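Local coordinates for F5/8 type C domain protein (Bacteroides ovatus, PDB 4ZRX) that probably hydrolyses alpha-L-fucosides with a TIM-barrel catalytic domain and also carries a C-terminal F5/8 type C domain, a fold that often binds carbohydrates, at residues 81-86 against 340-345; 478-483 against 580-585; 499-504 against 536-541. All blocks are in the same frame, centred on the assembly; numbering follows the deposited sequence.

Interaction 1 (81-86 against 340-345)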
loop_
_atom_site.group_PDB
_atom_site.type_symbol
_atom_site.label_atom_id
_atom_site.label_comp_id
_atom_site.label_asym_id
_atom_site.label_seq_id
_atom_site.Cartn_x
_atom_site.Cartn_y
_atom_site.Cartn_z
ATOM N N VAL A 81 -6.439 19.298 1.909
ATOM C CA VAL A 81 -5.073 19.499 2.312
ATOM C C VAL A 81 -4.970 19.617 3.813
ATOM O O VAL A 81 -4.015 19.088 4.414
ATOM C CB VAL A 81 -4.418 20.686 1.604
ATOM C CG1 VAL A 81 -3.028 20.893 2.122
ATOM C CG2 VAL A 81 -4.376 20.474 0.087
ATOM N N ARG A 82 -5.928 20.263 4.458
ATOM C CA ARG A 82 -5.896 20.362 5.929
ATOM C C ARG A 82 -5.950 18.939 6.549
ATOM O O ARG A 82 -5.191 18.589 7.464
ATOM C CB ARG A 82 -7.064 21.182 6.462
ATOM C CG ARG A 82 -7.090 21.353 8.006
ATOM C CD ARG A 82 -8.291 22.203 8.522
ATOM N NE ARG A 82 -9.592 21.675 8.130
ATOM C CZ ARG A 82 -10.375 22.146 7.147
ATOM N NH1 ARG A 82 -10.031 23.169 6.357
ATOM N NH2 ARG A 82 -11.537 21.545 6.914
ATOM N N THR A 83 -6.868 18.131 6.029
ATOM C CA THR A 83 -7.033 16.766 6.487
ATOM C C THR A 83 -5.711 15.998 6.333
ATOM O O THR A 83 -5.245 15.349 7.280
ATOM C CB THR A 83 -8.106 16.084 5.702
ATOM O OG1 THR A 83 -9.362 16.713 5.985
ATOM C CG2 THR A 83 -8.216 14.599 6.057
ATOM N N LEU A 84 -5.110 16.118 5.160
ATOM C CA LEU A 84 -3.915 15.343 4.849
ATOM C C LEU A 84 -2.661 15.860 5.585
ATOM O O LEU A 84 -1.801 15.082 5.998
ATOM C CB LEU A 84 -3.704 15.331 3.327
ATOM C CG LEU A 84 -4.869 14.558 2.636
ATOM C CD1 LEU A 84 -4.789 14.743 1.139
ATOM C CD2 LEU A 84 -4.852 13.062 2.987
ATOM N N LYS A 85 -2.592 17.181 5.800
ATOM C CA LYS A 85 -1.514 17.755 6.615
ATOM C C LYS A 85 -1.592 17.249 8.024
ATOM O O LYS A 85 -0.584 16.733 8.563
ATOM C CB LYS A 85 -1.608 19.262 6.583
ATOM C CG LYS A 85 -0.512 19.992 7.286
ATOM C CD LYS A 85 0.706 20.171 6.390
ATOM C CE LYS A 85 1.768 21.067 7.134
ATOM N NZ LYS A 85 2.956 21.097 6.217
ATOM N N GLU A 86 -2.779 17.315 8.599
ATOM C CA GLU A 86 -3.008 16.863 9.955
ATOM C C GLU A 86 -2.776 15.357 10.105
ATOM O O GLU A 86 -2.323 14.915 11.150
ATOM C CB GLU A 86 -4.421 17.168 10.418
ATOM C CG GLU A 86 -4.721 18.679 10.722
ATOM C CD GLU A 86 -6.224 18.962 10.948
ATOM O OE1 GLU A 86 -7.071 18.023 10.947
ATOM O OE2 GLU A 86 -6.559 20.154 11.087
ATOM N N ALA A 340 -15.714 8.974 6.669
ATOM C CA ALA A 340 -15.143 7.698 7.062
ATOM C C ALA A 340 -13.606 7.723 6.886
ATOM O O ALA A 340 -12.890 7.298 7.780
ATOM C CB ALA A 340 -15.742 6.499 6.267
ATOM N N ASP A 341 -13.157 8.192 5.731
ATOM C CA ASP A 341 -11.695 8.324 5.410
ATOM C C ASP A 341 -11.034 9.275 6.411
ATOM O O ASP A 341 -9.948 8.983 6.908
ATOM C CB ASP A 341 -11.486 8.812 3.999
ATOM C CG ASP A 341 -12.335 8.007 2.919
ATOM O OD1 ASP A 341 -13.558 7.675 3.126
ATOM O OD2 ASP A 341 -11.764 7.703 1.853
ATOM N N ILE A 342 -11.691 10.397 6.733
ATOM C CA ILE A 342 -11.142 11.353 7.693
ATOM C C ILE A 342 -10.893 10.685 9.043
ATOM O O ILE A 342 -9.805 10.790 9.621
ATOM C CB ILE A 342 -12.038 12.575 7.864
ATOM C CG1 ILE A 342 -12.066 13.440 6.594
ATOM C CG2 ILE A 342 -11.562 13.397 9.059
ATOM C CD1 ILE A 342 -13.165 14.468 6.556
ATOM N N LYS A 343 -11.895 9.973 9.529
ATOM C CA LYS A 343 -11.786 9.362 10.828
ATOM C C LYS A 343 -10.656 8.330 10.831
ATOM O O LYS A 343 -9.896 8.254 11.793
ATOM C CB LYS A 343 -13.096 8.696 11.217
ATOM C CG LYS A 343 -13.159 8.227 12.648
ATOM C CD LYS A 343 -14.524 7.686 12.953
ATOM C CE LYS A 343 -14.548 7.145 14.361
ATOM N NZ LYS A 343 -15.923 6.974 14.804
ATOM N N ARG A 344 -10.589 7.522 9.785
ATOM C CA ARG A 344 -9.573 6.497 9.707
ATOM C C ARG A 344 -8.134 7.089 9.548
ATOM O O ARG A 344 -7.173 6.564 10.152
ATOM C CB ARG A 344 -9.895 5.500 8.589
ATOM C CG ARG A 344 -8.892 4.398 8.457
ATOM C CD ARG A 344 -8.716 3.501 9.704
ATOM N NE ARG A 344 -9.949 3.313 10.449
ATOM C CZ ARG A 344 -10.983 2.589 10.047
ATOM N NH1 ARG A 344 -10.992 1.950 8.875
ATOM N NH2 ARG A 344 -12.065 2.523 10.851
ATOM N N LEU A 345 -8.007 8.174 8.822
ATOM C CA LEU A 345 -6.728 8.863 8.703
ATOM C C LEU A 345 -6.257 9.430 10.021
ATOM O O LEU A 345 -5.074 9.371 10.327
ATOM C CB LEU A 345 -6.783 9.969 7.653
ATOM C CG LEU A 345 -6.845 9.496 6.195
ATOM C CD1 LEU A 345 -7.047 10.663 5.271
ATOM C CD2 LEU A 345 -5.566 8.725 5.821
#
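Leu84 and Leu345 make the buried part of this helix-to-helix contact. Methyl CD2 of Leu84 lies 4.0 Å from CD1 of Leu345. Leu345 sets out toward the other helix. Leu84 leaves its backbone away from the partner helix, and the branch past CG brings CD2 back to it. The two side chains cross at a slant. Leu84 also touches Ala46 and Leu48 of strand 44-48, so its surroundings are apolar.

The two helices belong to the shell of the TIM barrel. Helix 77-86 comes after strand 44-48, and helix 339-356 comes after strand 324-328. These two strands are parallel neighbours in the sheet, so the contact lies where the barrel closes between early and late parts of the chain. The short helix axes run nearly parallel, at 21° to each other, with a closest approach of 10.3 Å. On its other flank helix 77-86 meets helix 126-137, where Val81 packs on Leu130 and Ala133.

The other side of the contact lies nearer solvent, although its backbones are closer. The CA atoms of Thr83 and Ile342 are 6.9 Å apart, against 8.0 Å for those of Leu84 and Leu345. Thr83 and Ile342 are both partly exposed. Their side chains cross at about a right angle, and CG2 of Thr83, held anti to the backbone N, comes 4.1 Å from CG1 of Ile342. The same methyl lies 4.2 Å from CD1 of Leu345 and so bridges the two sides. The hydroxyl OG1 of Thr83 turns back to its own helix and hydrogen-bonds Gln79 O.

Interaction 2 (478-483 against 580-585)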
loop_
_atom_site.group_PDB
_atom_site.type_symbol
_atom_site.label_atom_id
_atom_site.label_comp_id
_atom_site.label_asym_id
_atom_site.label_seq_id
_atom_site.Cartn_x
_atom_site.Cartn_y
_atom_site.Cartn_z
ATOM N N SER A 478 -17.669 -12.051 19.772
ATOM C CA SER A 478 -16.945 -11.616 20.970
ATOM C C SER A 478 -17.629 -12.004 22.300
ATOM O O SER A 478 -16.966 -12.131 23.318
ATOM C CB SER A 478 -16.746 -10.105 20.952
ATOM O OG SER A 478 -17.982 -9.435 21.181
ATOM N N GLY A 479 -18.947 -12.131 22.294
ATOM C CA GLY A 479 -19.686 -12.628 23.445
ATOM C C GLY A 479 -19.807 -14.151 23.510
ATOM O O GLY A 479 -20.301 -14.664 24.510
ATOM N N TRP A 480 -19.404 -14.882 22.458
ATOM C CA TRP A 480 -19.566 -16.361 22.436
ATOM C C TRP A 480 -18.396 -17.034 23.087
ATOM O O TRP A 480 -17.330 -16.459 23.165
ATOM C CB TRP A 480 -19.676 -16.964 21.018
ATOM C CG TRP A 480 -20.726 -16.397 20.116
ATOM C CD1 TRP A 480 -21.549 -15.322 20.353
ATOM C CD2 TRP A 480 -20.975 -16.800 18.778
ATOM N NE1 TRP A 480 -22.333 -15.072 19.236
ATOM C CE2 TRP A 480 -21.974 -15.952 18.251
ATOM C CE3 TRP A 480 -20.449 -17.794 17.966
ATOM C CZ2 TRP A 480 -22.463 -16.088 16.948
ATOM C CZ3 TRP A 480 -20.949 -17.935 16.660
ATOM C CH2 TRP A 480 -21.939 -17.092 16.181
ATOM N N LYS A 481 -18.600 -18.271 23.530
ATOM C CA LYS A 481 -17.517 -19.146 23.968
ATOM C C LYS A 481 -17.718 -20.540 23.403
ATOM O O LYS A 481 -18.806 -21.091 23.501
ATOM C CB LYS A 481 -17.460 -19.206 25.511
ATOM C CG LYS A 481 -16.887 -17.937 26.109
ATOM C CD LYS A 481 -17.195 -17.752 27.584
ATOM C CE LYS A 481 -16.752 -16.333 28.017
ATOM N NZ LYS A 481 -16.674 -16.192 29.517
ATOM N N GLN A 482 -16.670 -21.124 22.844
ATOM C CA GLN A 482 -16.732 -22.493 22.343
ATOM C C GLN A 482 -16.690 -23.466 23.493
ATOM O O GLN A 482 -15.745 -23.463 24.253
ATOM C CB GLN A 482 -15.568 -22.799 21.411
ATOM C CG GLN A 482 -15.555 -24.247 20.897
ATOM C CD GLN A 482 -14.679 -24.423 19.703
ATOM O OE1 GLN A 482 -13.838 -25.323 19.653
ATOM N NE2 GLN A 482 -14.863 -23.560 18.716
ATOM N N VAL A 483 -17.723 -24.282 23.629
ATOM C CA VAL A 483 -17.760 -25.365 24.627
ATOM C C VAL A 483 -17.089 -26.660 24.160
ATOM O O VAL A 483 -16.506 -27.373 24.952
ATOM C CB VAL A 483 -19.217 -25.678 25.014
ATOM C CG1 VAL A 483 -19.292 -26.885 25.966
ATOM C CG2 VAL A 483 -19.855 -24.436 25.648
ATOM N N ILE A 580 -20.191 -20.149 11.779
ATOM C CA ILE A 580 -21.554 -20.183 12.208
ATOM C C ILE A 580 -22.016 -18.763 12.448
ATOM O O ILE A 580 -21.259 -17.952 12.998
ATOM C CB ILE A 580 -21.663 -21.007 13.510
ATOM C CG1 ILE A 580 -21.261 -22.465 13.251
ATOM C CG2 ILE A 580 -23.045 -20.878 14.092
ATOM C CD1 ILE A 580 -22.142 -23.191 12.268
ATOM N N GLY A 581 -23.248 -18.458 12.035
ATOM C CA GLY A 581 -23.930 -17.211 12.419
ATOM C C GLY A 581 -25.320 -17.540 12.943
ATOM O O GLY A 581 -25.850 -18.642 12.743
ATOM N N VAL A 582 -25.909 -16.559 13.613
ATOM C CA VAL A 582 -27.281 -16.624 14.036
ATOM C C VAL A 582 -27.942 -15.247 13.861
ATOM O O VAL A 582 -27.247 -14.202 13.907
ATOM C CB VAL A 582 -27.386 -17.096 15.534
ATOM C CG1 VAL A 582 -26.761 -18.477 15.731
ATOM C CG2 VAL A 582 -26.748 -16.078 16.533
HETATM N N MSE A 583 -29.276 -15.257 13.738
HETATM C CA MSE A 583 -30.062 -14.055 13.720
HETATM C C MSE A 583 -30.961 -14.066 14.922
HETATM O O MSE A 583 -31.810 -14.958 15.075
HETATM C CB MSE A 583 -30.873 -13.914 12.438
HETATM C CG MSE A 583 -29.994 -13.736 11.202
HETATM SE SE MSE A 583 -28.984 -12.014 11.194
HETATM C CE MSE A 583 -30.510 -10.788 10.976
ATOM N N VAL A 584 -30.704 -13.097 15.791
ATOM C CA VAL A 584 -31.509 -12.824 16.979
ATOM C C VAL A 584 -32.650 -11.872 16.580
ATOM O O VAL A 584 -32.448 -10.919 15.814
ATOM C CB VAL A 584 -30.617 -12.174 18.069
ATOM C CG1 VAL A 584 -31.440 -11.648 19.271
ATOM C CG2 VAL A 584 -29.572 -13.169 18.523
ATOM N N ILE A 585 -33.825 -12.102 17.147
ATOM C CA ILE A 585 -34.988 -11.277 16.870
ATOM C C ILE A 585 -34.984 -10.103 17.840
ATOM O O ILE A 585 -35.096 -10.330 19.040
ATOM C CB ILE A 585 -36.271 -12.122 17.011
ATOM C CG1 ILE A 585 -36.193 -13.280 16.000
ATOM C CG2 ILE A 585 -37.540 -11.251 16.807
ATOM C CD1 ILE A 585 -37.318 -14.280 16.082
#
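Trp480 reaches strand 580-584 with the far side of its indole alone. The CA atoms of Trp480 and Gly581 are 11.0 Å apart, and the long side chain spans that gap. From CA, the CB bond points toward the strand. CG lies beside the backbone N, anti to the carbonyl carbon (chi1 -54°), and this turns the six-membered ring to the strand, where contact begins. On one flank CZ3 lies 4.4 Å from CG2 of Ile580. On the other flank CZ2 lies 4.3 Å from CG2 of Val582, which approaches obliquely. Between them CH2, the tip, meets the backbone. It comes 3.4 Å from Ile580 O and 4.3 Å from Gly581 CA, both near the ring plane at its edge. The carbonyl is not left to the ring carbon alone, for Ile580 O also accepts a hydrogen bond from Arg477 NH2.

This contact belongs to the buried core of the F5/8 type C domain, a beta sandwich. Trp480 stands just before strand 481-485, an outer strand of the five-stranded sheet, and also packs on Ile490 and Leu492 of strand 488-492. Strand 580-584 belongs to the other sheet, where it pairs antiparallel with strand 495-503.

Interaction 3 (499-504 against 536-541)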
loop_
_atom_site.group_PDB
_atom_site.type_symbol
_atom_site.label_atom_id
_atom_site.label_comp_id
_atom_site.label_asym_id
_atom_site.label_seq_id
_atom_site.Cartn_x
_atom_site.Cartn_y
_atom_site.Cartn_z
ATOM N N SER A 499 -34.114 -16.524 14.815
ATOM C CA SER A 499 -34.900 -16.803 13.594
ATOM C C SER A 499 -34.173 -17.731 12.594
ATOM O O SER A 499 -34.762 -18.230 11.645
ATOM C CB SER A 499 -35.311 -15.488 12.904
ATOM O OG SER A 499 -34.176 -14.673 12.633
ATOM N N SER A 500 -32.874 -17.925 12.770
ATOM C CA SER A 500 -32.092 -18.728 11.818
ATOM C C SER A 500 -30.700 -18.936 12.373
ATOM O O SER A 500 -30.287 -18.212 13.313
ATOM C CB SER A 500 -31.977 -18.025 10.449
ATOM O OG SER A 500 -31.144 -16.852 10.526
ATOM N N PHE A 501 -30.002 -19.935 11.816
ATOM C CA PHE A 501 -28.554 -20.010 11.884
ATOM C C PHE A 501 -28.051 -20.088 10.451
ATOM O O PHE A 501 -28.782 -20.439 9.519
ATOM C CB PHE A 501 -28.008 -21.168 12.737
ATOM C CG PHE A 501 -27.865 -22.497 12.013
ATOM C CD1 PHE A 501 -28.969 -23.308 11.788
ATOM C CD2 PHE A 501 -26.647 -22.944 11.594
ATOM C CE1 PHE A 501 -28.864 -24.519 11.155
ATOM C CE2 PHE A 501 -26.535 -24.187 10.943
ATOM C CZ PHE A 501 -27.672 -24.966 10.740
ATOM N N THR A 502 -26.790 -19.729 10.288
ATOM C CA THR A 502 -26.153 -19.774 8.983
ATOM C C THR A 502 -24.864 -20.579 9.108
ATOM O O THR A 502 -24.153 -20.519 10.158
ATOM C CB THR A 502 -25.853 -18.359 8.554
ATOM O OG1 THR A 502 -27.107 -17.716 8.299
ATOM C CG2 THR A 502 -24.974 -18.297 7.295
ATOM N N TYR A 503 -24.606 -21.388 8.098
ATOM C CA TYR A 503 -23.311 -22.049 7.991
ATOM C C TYR A 503 -22.601 -21.379 6.814
ATOM O O TYR A 503 -23.161 -21.361 5.700
ATOM C CB TYR A 503 -23.504 -23.539 7.740
ATOM C CG TYR A 503 -22.191 -24.247 7.351
ATOM C CD1 TYR A 503 -21.020 -24.090 8.118
ATOM C CD2 TYR A 503 -22.142 -25.090 6.253
ATOM C CE1 TYR A 503 -19.815 -24.751 7.764
ATOM C CE2 TYR A 503 -20.984 -25.793 5.923
ATOM C CZ TYR A 503 -19.830 -25.622 6.677
ATOM O OH TYR A 503 -18.704 -26.307 6.283
ATOM N N ALA A 504 -21.394 -20.845 7.055
ATOM C CA ALA A 504 -20.619 -20.105 6.037
ATOM C C ALA A 504 -19.234 -20.709 6.002
ATOM O O ALA A 504 -18.375 -20.299 6.761
ATOM C CB ALA A 504 -20.523 -18.621 6.382
ATOM N N GLY A 536 -31.872 -30.585 7.153
ATOM C CA GLY A 536 -30.739 -31.464 7.460
ATOM C C GLY A 536 -29.713 -31.621 6.344
ATOM O O GLY A 536 -28.803 -32.473 6.445
ATOM N N GLU A 537 -29.869 -30.811 5.290
ATOM C CA GLU A 537 -28.948 -30.830 4.167
ATOM C C GLU A 537 -28.649 -29.406 3.732
ATOM O O GLU A 537 -29.568 -28.595 3.500
ATOM C CB GLU A 537 -29.527 -31.612 3.017
ATOM C CG GLU A 537 -28.545 -31.862 1.889
ATOM C CD GLU A 537 -29.213 -32.624 0.759
ATOM O OE1 GLU A 537 -29.317 -33.867 0.915
ATOM O OE2 GLU A 537 -29.620 -31.978 -0.255
ATOM N N PHE A 538 -27.355 -29.096 3.674
ATOM C CA PHE A 538 -26.908 -27.818 3.105
ATOM C C PHE A 538 -26.784 -28.087 1.624
ATOM O O PHE A 538 -25.695 -28.407 1.112
ATOM C CB PHE A 538 -25.557 -27.425 3.677
ATOM C CG PHE A 538 -25.582 -27.017 5.119
ATOM C CD1 PHE A 538 -26.439 -26.011 5.561
ATOM C CD2 PHE A 538 -24.726 -27.628 6.033
ATOM C CE1 PHE A 538 -26.435 -25.628 6.904
ATOM C CE2 PHE A 538 -24.720 -27.252 7.373
ATOM C CZ PHE A 538 -25.595 -26.254 7.815
ATOM N N SER A 539 -27.930 -28.050 0.948
ATOM C CA SER A 539 -27.998 -28.576 -0.402
ATOM C C SER A 539 -27.047 -27.813 -1.325
ATOM O O SER A 539 -26.970 -26.579 -1.254
ATOM C CB SER A 539 -29.416 -28.544 -0.945
ATOM O OG SER A 539 -30.185 -29.477 -0.188
ATOM N N ASN A 540 -26.306 -28.594 -2.107
ATOM C CA ASN A 540 -25.381 -28.106 -3.130
ATOM C C ASN A 540 -24.163 -27.352 -2.604
ATOM O O ASN A 540 -23.429 -26.712 -3.381
ATOM C CB ASN A 540 -26.147 -27.248 -4.149
ATOM C CG ASN A 540 -25.445 -27.163 -5.497
ATOM O OD1 ASN A 540 -24.941 -28.161 -6.054
ATOM N ND2 ASN A 540 -25.421 -25.946 -6.042
ATOM N N ILE A 541 -23.903 -27.446 -1.292
ATOM C CA ILE A 541 -22.819 -26.631 -0.698
ATOM C C ILE A 541 -21.438 -26.976 -1.261
ATOM O O ILE A 541 -20.579 -26.117 -1.353
ATOM C CB ILE A 541 -22.829 -26.717 0.825
ATOM C CG1 ILE A 541 -22.124 -25.466 1.398
ATOM C CG2 ILE A 541 -22.306 -28.100 1.298
ATOM C CD1 ILE A 541 -22.684 -25.047 2.669
#
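The loop at 536-541 approaches the end of strand 495-503 at Tyr503 and Phe538, whose CA atoms are 8.4 Å apart, and then folds into a type II beta turn from Phe538 to Ile541. Tyr503 and Phe538 share the contact about equally. Tyr503 CD2 sits over one face of the Phe538 ring, 3.5 Å above the plane and displaced toward the rim. The two ring planes are inclined by 34°, an oblique pairing. Closest of all, Phe538 CZ lies 3.4 Å from Tyr503 CB. Tyr503 has CG anti to the backbone N (chi1 169°), and this brings its CD2 over the Phe538 ring. At the edge of the Phe538 ring comes Phe501, with the two CZ atoms 3.8 Å apart. Ile541 adds CD1, 3.6 Å from Tyr503 CD2, so the tyrosine ring touches both ends of the turn. Tyr503 OH hydrogen-bonds Ala515 N.

The buried aromatic cluster lies in the F5/8 type C beta sandwich, where the loop between strands 530-532 and 548-552 packs on strand 495-503. Phe538 also stacks on Tyr518 and Phe501 on Phe520, both of strand 517-523 in the other sheet. Phe501 also packs beside Val550 and Phe552 of strand 548-552.

How the interactions relate
Interaction 1 belongs to the TIM barrel, the probable catalytic domain, and interactions 2 and 3 to the F5/8 type C domain. The centre of interaction 1 is 36 Å from that of interaction 2 and 42 Å from that of interaction 3. Nearest atoms are about 17 Å and 23 Å apart, so the barrel contact touches neither. Interactions 2 and 3 have centres 15 Å apart and meet directly, because strands 580-584 and 495-503 are neighbours in one sheet. Probable hydrogen bonds join Met583 O to Ser499 N and Gly581 O to Thr502 N, each 2.8 Å. Along the chain, interaction 3 is nested within the loop that interaction 2 closes.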